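Local atomic coordinates of beta-d-glucoside glucohydrolase (Hypocrea jecorina, PDB entry 3ZZ1), a protein that probably hydrolyses terminal, non-reducing beta-D-glucosyl residues with release of beta-D-glucose, as a secreted family 3 glycoside hydrolase of cellulose degradation. Residues I97-K102 / G317-N322; I444-N449 / D457-G462; H561-N566 / S700-R705. All coordinates share one frame; numbering follows the deposited sequence. Where two conformers were deposited one is given.

Contact 1 of 3, residues I97-K102 / G317-N322; sequences IGEEVK and GNHKTN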
loop_
_atom_site.group_PDB
_atom_site.type_symbol
_atom_site.label_atom_id
_atom_site.label_comp_id
_atom_site.label_asym_id
_atom_site.label_seq_id
_atom_site.Cartn_x
_atom_site.Cartn_y
_atom_site.Cartn_z
ATOM N N ILE A 97 -1.040 4.983 -13.624
ATOM C CA ILE A 97 -0.180 3.793 -13.708
ATOM C C ILE A 97 -0.640 2.886 -14.850
ATOM O O ILE A 97 0.173 2.436 -15.656
ATOM C CB ILE A 97 -0.126 3.002 -12.364
ATOM C CG1 ILE A 97 0.748 3.743 -11.348
ATOM C CG2 ILE A 97 0.413 1.581 -12.574
ATOM C CD1 ILE A 97 0.601 3.274 -9.917
ATOM N N GLY A 98 -1.946 2.638 -14.914
ATOM C CA GLY A 98 -2.543 1.849 -15.991
ATOM C C GLY A 98 -2.193 2.390 -17.365
ATOM O O GLY A 98 -1.779 1.635 -18.251
ATOM N N GLU A 99 -2.351 3.704 -17.534
ATOM C CA GLU A 99 -2.047 4.378 -18.803
ATOM C C GLU A 99 -0.606 4.153 -19.257
ATOM O O GLU A 99 -0.360 3.848 -20.429
ATOM C CB GLU A 99 -2.346 5.876 -18.713
ATOM C CG GLU A 99 -3.825 6.207 -18.853
ATOM C CD GLU A 99 -4.142 7.673 -18.609
ATOM O OE1 GLU A 99 -3.226 8.518 -18.691
ATOM O OE2 GLU A 99 -5.321 7.984 -18.341
ATOM N N GLU A 100 0.331 4.288 -18.321
ATOM C CA GLU A 100 1.758 4.129 -18.615
ATOM C C GLU A 100 2.127 2.682 -18.917
ATOM O O GLU A 100 2.941 2.419 -19.801
ATOM C CB GLU A 100 2.615 4.680 -17.471
ATOM C CG GLU A 100 2.346 6.152 -17.201
ATOM C CD GLU A 100 3.516 6.899 -16.590
ATOM O OE1 GLU A 100 4.544 6.269 -16.281
ATOM O OE2 GLU A 100 3.397 8.137 -16.423
ATOM N N VAL A 101 1.516 1.753 -18.184
ATOM C CA VAL A 101 1.744 0.321 -18.382
ATOM C C VAL A 101 1.301 -0.127 -19.779
ATOM O O VAL A 101 2.075 -0.776 -20.493
ATOM C CB VAL A 101 1.064 -0.526 -17.275
ATOM C CG1 VAL A 101 1.211 -2.008 -17.554
ATOM C CG2 VAL A 101 1.660 -0.188 -15.908
ATOM N N LYS A 102 0.076 0.237 -20.169
ATOM C CA LYS A 102 -0.447 -0.093 -21.495
ATOM C C LYS A 102 0.386 0.580 -22.580
ATOM O O LYS A 102 0.754 -0.053 -23.578
ATOM C CB LYS A 102 -1.920 0.315 -21.612
ATOM C CG LYS A 102 -2.594 -0.102 -22.914
ATOM C CD LYS A 102 -4.106 -0.093 -22.770
ATOM C CE LYS A 102 -4.796 -0.328 -24.105
ATOM N NZ LYS A 102 -4.779 0.891 -24.959
ATOM N N GLY A 317 3.317 11.836 -20.035
ATOM C CA GLY A 317 2.310 12.878 -20.228
ATOM C C GLY A 317 2.375 13.899 -19.100
ATOM O O GLY A 317 3.459 14.369 -18.744
ATOM N N ASN A 318 1.217 14.230 -18.535
ATOM C CA ASN A 318 1.121 15.146 -17.402
ATOM C C ASN A 318 0.798 14.405 -16.093
ATOM O O ASN A 318 0.252 14.998 -15.153
ATOM C CB ASN A 318 0.062 16.215 -17.700
ATOM C CG ASN A 318 0.328 17.525 -16.980
ATOM O OD1 ASN A 318 -0.432 18.481 -17.119
ATOM N ND2 ASN A 318 1.406 17.575 -16.208
ATOM N N HIS A 319 1.121 13.110 -16.043
ATOM C CA HIS A 319 0.843 12.280 -14.863
ATOM C C HIS A 319 1.524 12.765 -13.573
ATOM O O HIS A 319 1.105 12.389 -12.479
ATOM C CB HIS A 319 1.212 10.808 -15.109
ATOM C CG HIS A 319 0.375 10.132 -16.154
ATOM N ND1 HIS A 319 0.859 9.116 -16.946
ATOM C CD2 HIS A 319 -0.904 10.339 -16.547
ATOM C CE1 HIS A 319 -0.090 8.714 -17.772
ATOM N NE2 HIS A 319 -1.169 9.443 -17.552
ATOM N N LYS A 320 2.568 13.584 -13.701
ATOM C CA LYS A 320 3.240 14.174 -12.533
ATOM C C LYS A 320 2.291 14.938 -11.597
ATOM O O LYS A 320 2.590 15.107 -10.416
ATOM C CB LYS A 320 4.423 15.067 -12.946
ATOM C CG LYS A 320 4.053 16.361 -13.679
ATOM C CD LYS A 320 5.211 17.367 -13.710
ATOM C CE LYS A 320 6.381 16.918 -14.594
ATOM N NZ LYS A 320 5.983 16.655 -16.008
ATOM N N THR A 321 1.155 15.388 -12.128
ATOM C CA THR A 321 0.143 16.082 -11.327
ATOM C C THR A 321 -0.359 15.187 -10.198
ATOM O O THR A 321 -0.642 15.667 -9.104
ATOM C CB THR A 321 -1.064 16.534 -12.172
ATOM O OG1 THR A 321 -1.659 15.394 -12.803
ATOM C CG2 THR A 321 -0.646 17.563 -13.229
ATOM N N ASN A 322 -0.462 13.885 -10.467
ATOM C CA ASN A 322 -0.874 12.934 -9.448
ATOM C C ASN A 322 0.200 12.774 -8.381
ATOM O O ASN A 322 -0.111 12.764 -7.191
ATOM C CB ASN A 322 -1.220 11.571 -10.054
ATOM C CG ASN A 322 -1.605 10.541 -8.995
ATOM O OD1 ASN A 322 -0.783 9.721 -8.590
ATOM N ND2 ASN A 322 -2.854 10.590 -8.536
#
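His319 presents both its ring nitrogens to two consecutive glutamates of one helix. His319 NE2 donates to Glu99 OE1 at 2.5 Å, a short bond that meets the oxygen on its anti side but well out of the carboxylate plane. His319 ND1 donates to Glu100 OE2 at 2.8 Å along a straighter path (167° at the hydrogen), and here the anti lone pair is used. Both oxygens lie at the ring edge, near its plane, so the pair fixes the rotation of the imidazole. With both nitrogens donating between two carboxylates, the ring is probably positively charged. Glu100 CG also lies 3.3 Å from His319 ND1, while Glu99 CB comes within 3.7 Å of His319 CE1. With CG anti to the carbonyl carbon (chi1 -59°), the extended chain of Glu100 carries its carboxylate out to the ring. The pairing ties helix 87-103 of the TIM-barrel-like N-terminal domain to the segment that runs into helix 320-329. In the second shell, Thr73 OG1, the strongest polar partner of the Glu100 carboxylate, shares OE2 with His319, and the ring of Phe96 meets that of His319. One turn on, Asn322 ND2 bonds Glu92 OE2 and Leu89 O on the same helix 87-103.

Contact 2 of 3, residues I444-N449 / D457-G462; sequences ITVEGN and DPWHNG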
loop_
_atom_site.group_PDB
_atom_site.type_symbol
_atom_site.label_atom_id
_atom_site.label_comp_id
_atom_site.label_asym_id
_atom_site.label_seq_id
_atom_site.Cartn_x
_atom_site.Cartn_y
_atom_site.Cartn_z
ATOM N N ILE A 444 18.425 -7.169 -0.490
ATOM C CA ILE A 444 19.427 -6.107 -0.413
ATOM C C ILE A 444 19.616 -5.643 1.027
ATOM O O ILE A 444 18.655 -5.254 1.693
ATOM C CB ILE A 444 19.087 -4.862 -1.288
ATOM C CG1 ILE A 444 18.683 -5.264 -2.709
ATOM C CG2 ILE A 444 20.285 -3.896 -1.318
ATOM C CD1 ILE A 444 18.273 -4.099 -3.602
ATOM N N THR A 445 20.864 -5.688 1.482
ATOM C CA THR A 445 21.266 -5.129 2.762
ATOM C C THR A 445 21.875 -3.746 2.520
ATOM O O THR A 445 22.899 -3.615 1.839
ATOM C CB THR A 445 22.262 -6.067 3.499
ATOM O OG1 THR A 445 21.609 -7.303 3.797
ATOM C CG2 THR A 445 22.760 -5.451 4.806
ATOM N N VAL A 446 21.226 -2.723 3.071
ATOM C CA VAL A 446 21.636 -1.335 2.877
ATOM C C VAL A 446 21.999 -0.741 4.229
ATOM O O VAL A 446 21.153 -0.665 5.117
ATOM C CB VAL A 446 20.514 -0.489 2.222
ATOM C CG1 VAL A 446 20.916 0.968 2.121
ATOM C CG2 VAL A 446 20.157 -1.033 0.857
ATOM N N GLU A 447 23.261 -0.327 4.364
ATOM C CA GLU A 447 23.804 0.208 5.616
ATOM C C GLU A 447 23.490 -0.700 6.810
ATOM O O GLU A 447 23.053 -0.234 7.860
ATOM C CB GLU A 447 23.317 1.646 5.854
ATOM C CG GLU A 447 23.879 2.649 4.853
ATOM C CD GLU A 447 23.427 4.076 5.109
ATOM O OE1 GLU A 447 23.319 4.478 6.291
ATOM O OE2 GLU A 447 23.192 4.801 4.118
ATOM N N GLY A 448 23.703 -2.002 6.624
ATOM C CA GLY A 448 23.483 -2.986 7.683
ATOM C C GLY A 448 22.034 -3.365 7.942
ATOM O O GLY A 448 21.753 -4.100 8.891
ATOM N N ASN A 449 21.114 -2.868 7.111
ATOM C CA ASN A 449 19.695 -3.228 7.206
ATOM C C ASN A 449 19.303 -4.253 6.135
ATOM O O ASN A 449 19.289 -3.940 4.939
ATOM C CB ASN A 449 18.806 -1.981 7.112
ATOM C CG ASN A 449 18.943 -1.071 8.326
ATOM O OD1 ASN A 449 18.281 -1.269 9.347
ATOM N ND2 ASN A 449 19.806 -0.066 8.214
ATOM N N ASP A 457 15.102 4.209 14.714
ATOM C CA ASP A 457 15.841 5.469 14.792
ATOM C C ASP A 457 16.060 6.071 13.402
ATOM O O ASP A 457 16.089 5.336 12.406
ATOM C CB ASP A 457 17.199 5.257 15.479
ATOM C CG ASP A 457 17.064 4.844 16.940
ATOM O OD1 ASP A 457 16.063 5.224 17.578
ATOM O OD2 ASP A 457 17.955 4.135 17.450
ATOM N N PRO A 458 16.220 7.408 13.327
ATOM C CA PRO A 458 16.602 8.019 12.061
ATOM C C PRO A 458 17.956 7.487 11.611
ATOM O O PRO A 458 18.823 7.230 12.450
ATOM C CB PRO A 458 16.717 9.507 12.409
ATOM C CG PRO A 458 15.861 9.684 13.602
ATOM C CD PRO A 458 16.002 8.421 14.378
ATOM N N TRP A 459 18.113 7.300 10.303
ATOM C CA TRP A 459 19.384 6.908 9.711
ATOM C C TRP A 459 20.369 8.074 9.759
ATOM O O TRP A 459 19.987 9.207 10.075
ATOM C CB TRP A 459 19.173 6.486 8.259
ATOM C CG TRP A 459 18.572 5.118 8.067
ATOM C CD1 TRP A 459 17.618 4.516 8.839
ATOM C CD2 TRP A 459 18.863 4.199 7.003
ATOM N NE1 TRP A 459 17.311 3.272 8.334
ATOM C CE2 TRP A 459 18.055 3.053 7.205
ATOM C CE3 TRP A 459 19.732 4.229 5.902
ATOM C CZ2 TRP A 459 18.096 1.944 6.350
ATOM C CZ3 TRP A 459 19.772 3.125 5.051
ATOM C CH2 TRP A 459 18.953 1.998 5.283
ATOM N N HIS A 460 21.634 7.791 9.443
ATOM C CA HIS A 460 22.671 8.821 9.294
ATOM C C HIS A 460 22.772 9.775 10.482
ATOM O O HIS A 460 22.998 10.977 10.300
ATOM C CB HIS A 460 22.442 9.649 8.025
ATOM C CG HIS A 460 22.215 8.835 6.793
ATOM N ND1 HIS A 460 23.065 7.825 6.397
ATOM C CD2 HIS A 460 21.247 8.905 5.851
ATOM C CE1 HIS A 460 22.622 7.299 5.271
ATOM N NE2 HIS A 460 21.521 7.936 4.918
ATOM N N ASN A 461 22.586 9.241 11.686
ATOM C CA ASN A 461 22.761 10.015 12.914
ATOM C C ASN A 461 21.795 11.204 13.019
ATOM O O ASN A 461 22.124 12.243 13.599
ATOM C CB ASN A 461 24.218 10.488 13.027
ATOM C CG ASN A 461 24.860 10.068 14.329
ATOM O OD1 ASN A 461 24.892 8.877 14.663
ATOM N ND2 ASN A 461 25.393 11.040 15.069
ATOM N N GLY A 462 20.602 11.029 12.452
ATOM C CA GLY A 462 19.577 12.070 12.400
ATOM C C GLY A 462 19.222 12.689 13.738
ATOM O O GLY A 462 19.028 13.903 13.829
HETATM O O HOH W 1 22.351 5.288 8.601
HETATM O O HOH W 2 16.771 1.227 10.173
#
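Glu447 and Trp459 mark where the two backbones come nearest, their CA atoms 9.0 Å apart, and each lies in a type I' beta turn. The first turn spans Val446 to Asn449 and is closed by backbone bonds in both directions between its end residues, with Glu447 and Gly448 at positive phi in the middle. The second spans Trp459 to Gly462, where Gly462 N reaches Trp459 O and the chain enters helix 462-472. Both turns belong to the long loop linking strand 430-437 to that helix, a strand-to-helix connection of the C-terminal alpha/beta domain.

The indole of Trp459 reaches from the second turn to the first. Val446 CG1 abuts its six-membered ring at the edge, 3.8 Å from Trp459 CZ3, the two side chains crossing at about a right angle. The Asn449 side chain runs head-on toward that of Trp459, its amide only 15° from the indole plane, with Asn449 ND2 3.2 Å from Trp459 CZ2; a weak bond from ND2 to Val446 O helps keep it there. Glu447 passes the indole at a slant on an extended chain, its OE1 near Trp459 CE3, and Glu447 OE1 accepts from a water at 2.6 Å that in turn accepts from His460 N. The imidazole of His460 is held from beyond the contact, NE2 bonding to Asp374 O, just as Asn449 OD1 takes the backbone N of Asn454. Trp382 packs against both Val446 and Trp459. The indole N-H is satisfied by a second water: Trp459 NE1 donates to it at 2.8 Å, and it sits 3.0 Å from Asn449 OD1.

Contact 3 of 3, residues H561-N566 / S700-R705; sequences HFDDAN and SSRDIR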
loop_
_atom_site.group_PDB
_atom_site.type_symbol
_atom_site.label_atom_id
_atom_site.label_comp_id
_atom_site.label_asym_id
_atom_site.label_seq_id
_atom_site.Cartn_x
_atom_site.Cartn_y
_atom_site.Cartn_z
ATOM N N HIS A 561 -3.831 -2.687 19.135
ATOM C CA HIS A 561 -3.039 -3.077 20.300
ATOM C C HIS A 561 -2.904 -1.922 21.299
ATOM O O HIS A 561 -3.021 -2.123 22.508
ATOM C CB HIS A 561 -1.655 -3.594 19.885
ATOM C CG HIS A 561 -0.641 -3.547 20.988
ATOM N ND1 HIS A 561 -0.749 -4.309 22.135
ATOM C CD2 HIS A 561 0.489 -2.816 21.128
ATOM C CE1 HIS A 561 0.273 -4.050 22.930
ATOM N NE2 HIS A 561 1.039 -3.149 22.341
ATOM N N PHE A 562 -2.660 -0.720 20.782
ATOM C CA PHE A 562 -2.501 0.468 21.617
ATOM C C PHE A 562 -3.777 0.813 22.378
ATOM O O PHE A 562 -3.715 1.221 23.531
ATOM C CB PHE A 562 -2.014 1.658 20.784
ATOM C CG PHE A 562 -0.546 1.603 20.463
ATOM C CD1 PHE A 562 -0.055 0.693 19.526
ATOM C CD2 PHE A 562 0.349 2.451 21.105
ATOM C CE1 PHE A 562 1.297 0.627 19.231
ATOM C CE2 PHE A 562 1.711 2.392 20.823
ATOM C CZ PHE A 562 2.185 1.479 19.880
ATOM N N ASP A 563 -4.924 0.625 21.730
ATOM C CA ASP A 563 -6.217 0.854 22.370
ATOM C C ASP A 563 -6.533 -0.216 23.418
ATOM O O ASP A 563 -6.959 0.107 24.532
ATOM C CB ASP A 563 -7.331 0.914 21.320
ATOM C CG ASP A 563 -7.139 2.043 20.318
ATOM O OD1 ASP A 563 -6.358 2.987 20.598
ATOM O OD2 ASP A 563 -7.769 1.978 19.241
ATOM N N ASP A 564 -6.322 -1.483 23.051
ATOM C CA ASP A 564 -6.549 -2.617 23.953
ATOM C C ASP A 564 -5.632 -2.611 25.182
ATOM O O ASP A 564 -6.089 -2.864 26.294
ATOM C CB ASP A 564 -6.399 -3.946 23.205
ATOM C CG ASP A 564 -6.753 -5.143 24.070
ATOM O OD1 ASP A 564 -7.950 -5.324 24.368
ATOM O OD2 ASP A 564 -5.838 -5.902 24.452
ATOM N N ALA A 565 -4.347 -2.322 24.980
ATOM C CA ALA A 565 -3.376 -2.348 26.076
ATOM C C ALA A 565 -3.293 -1.022 26.842
ATOM O O ALA A 565 -2.427 -0.855 27.711
ATOM C CB ALA A 565 -1.995 -2.757 25.558
ATOM N N ASN A 566 -4.194 -0.094 26.514
ATOM C CA ASN A 566 -4.246 1.229 27.138
ATOM C C ASN A 566 -2.899 1.963 27.076
ATOM O O ASN A 566 -2.424 2.515 28.071
ATOM C CB ASN A 566 -4.768 1.129 28.577
ATOM C CG ASN A 566 -5.030 2.485 29.203
ATOM O OD1 ASN A 566 -5.493 3.411 28.538
ATOM N ND2 ASN A 566 -4.733 2.607 30.493
ATOM N N SER A 700 -9.220 11.544 14.283
ATOM C CA SER A 700 -8.215 10.480 14.428
ATOM C C SER A 700 -8.825 9.316 15.221
ATOM O O SER A 700 -9.993 9.375 15.613
ATOM C CB SER A 700 -6.943 10.999 15.123
ATOM O OG SER A 700 -7.088 11.037 16.534
ATOM N N SER A 701 -8.039 8.266 15.464
ATOM C CA SER A 701 -8.499 7.116 16.259
ATOM C C SER A 701 -8.626 7.439 17.754
ATOM O O SER A 701 -9.246 6.685 18.504
ATOM C CB SER A 701 -7.585 5.901 16.049
ATOM O OG SER A 701 -6.244 6.198 16.411
ATOM N N ARG A 702 -8.040 8.559 18.177
ATOM C CA ARG A 702 -8.134 9.015 19.569
ATOM C C ARG A 702 -8.959 10.297 19.715
ATOM O O ARG A 702 -9.601 10.517 20.750
ATOM C CB ARG A 702 -6.739 9.203 20.186
ATOM C CG ARG A 702 -5.939 7.908 20.407
ATOM C CD ARG A 702 -6.421 7.115 21.621
ATOM N NE ARG A 702 -5.862 5.763 21.637
ATOM C CZ ARG A 702 -4.867 5.353 22.419
ATOM N NH1 ARG A 702 -4.301 6.183 23.288
ATOM N NH2 ARG A 702 -4.449 4.096 22.342
ATOM N N ASP A 703 -8.940 11.132 18.677
ATOM C CA ASP A 703 -9.657 12.411 18.663
ATOM C C ASP A 703 -11.094 12.222 18.165
ATOM O O ASP A 703 -11.454 12.673 17.072
ATOM C CB ASP A 703 -8.904 13.423 17.784
ATOM C CG ASP A 703 -9.337 14.870 18.018
ATOM O OD1 ASP A 703 -10.285 15.125 18.795
ATOM O OD2 ASP A 703 -8.709 15.763 17.405
ATOM N N ILE A 704 -11.906 11.550 18.977
ATOM C CA ILE A 704 -13.311 11.328 18.657
ATOM C C ILE A 704 -14.129 12.562 19.052
ATOM O O ILE A 704 -14.084 13.006 20.199
ATOM C CB ILE A 704 -13.874 10.045 19.338
ATOM C CG1 ILE A 704 -13.020 8.814 18.991
ATOM C CG2 ILE A 704 -15.350 9.817 18.957
ATOM C CD1 ILE A 704 -12.984 8.432 17.510
ATOM N N ARG A 705 -14.856 13.107 18.083
ATOM C CA ARG A 705 -15.631 14.331 18.273
ATOM C C ARG A 705 -17.078 14.036 18.630
ATOM O O ARG A 705 -17.670 14.727 19.459
ATOM C CB ARG A 705 -15.579 15.199 17.009
ATOM C CG ARG A 705 -14.177 15.597 16.575
ATOM C CD ARG A 705 -13.509 16.504 17.600
ATOM N NE ARG A 705 -12.110 16.752 17.263
ATOM C CZ ARG A 705 -11.695 17.691 16.419
ATOM N NH1 ARG A 705 -12.573 18.484 15.819
ATOM N NH2 ARG A 705 -10.402 17.833 16.172
HETATM O O HOH W 3 -5.115 4.524 18.590
#
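A single carboxylate oxygen, Asp563 OD1, receives both nitrogens on one side of the Arg702 guanidinium, where a side-on pair could have used two oxygens. Arg702 NE donates to Asp563 OD1 at 3.0 Å and arrives nearly head-on to the C-O bond, whereas Arg702 NH2, 2.8 Å from the same oxygen, takes the anti lone pair. OD1 lies only 7° out of the guanidinium plane, and the carboxylate is turned 49° from that plane; because neither nitrogen approaches from the OD2 side, the second oxygen takes no part in the grip. A water also donates to Asp563 OD1 at 2.8 Å and to Ser701 OG, a water-mediated link between the same two segments.

Arg702 gets there by a bend in its chain, chi2 being -76°, which carries the guanidinium across to the end of helix 559-564; Arg702 NH2 packs 3.8 Å from Phe562 CB and also bonds Ile567 O just beyond that helix. Behind it, the turn between strands 691-698 and 704-712 is shaped by Ser700, whose OG accepts from the backbone N of Arg702 and of Asp703 in an ST turn and motif. Arg705 offers a contrast, gripping Asp703 with NE to OD1 and NH2 to OD2. The contact thus joins the C-terminal alpha/beta domain to the sheet of the fibronectin type III-like domain, an interface to which Asp564 adds a salt bridge with Arg645. Were Arg702 shortened to an alanine, Asp563 is likely to lose the positive mate of its charge and Ile567 O this donor. With two N-H groups and a water converging on it, OD1 would probably draw negative charge somewhat toward itself, and the bridge should favour the ionised form of Asp563.

Overall arrangement
The three contacts follow one another along the chain, each closing before the next opens. Contact 1 bridges helix 87-103 of the N-terminal domain to helix 320-329, which leads into the next domain. Contact 2 is local, within the loop between strand 430-437 and helix 462-472 of the C-terminal alpha/beta domain. Contact 3 joins helix 559-564 to the turn before strand 704-712 in the fibronectin type III-like sheet. The centres of contacts 1 and 2 are about 32 Å apart. Those of contacts 2 and 3 are about 31 Å apart. Contacts 1 and 3, with centres about 38 Å apart, sit on opposite sides of the chain's centre. None touches another, so domain joins and loop shape are secured at separate places in this multidomain enzyme.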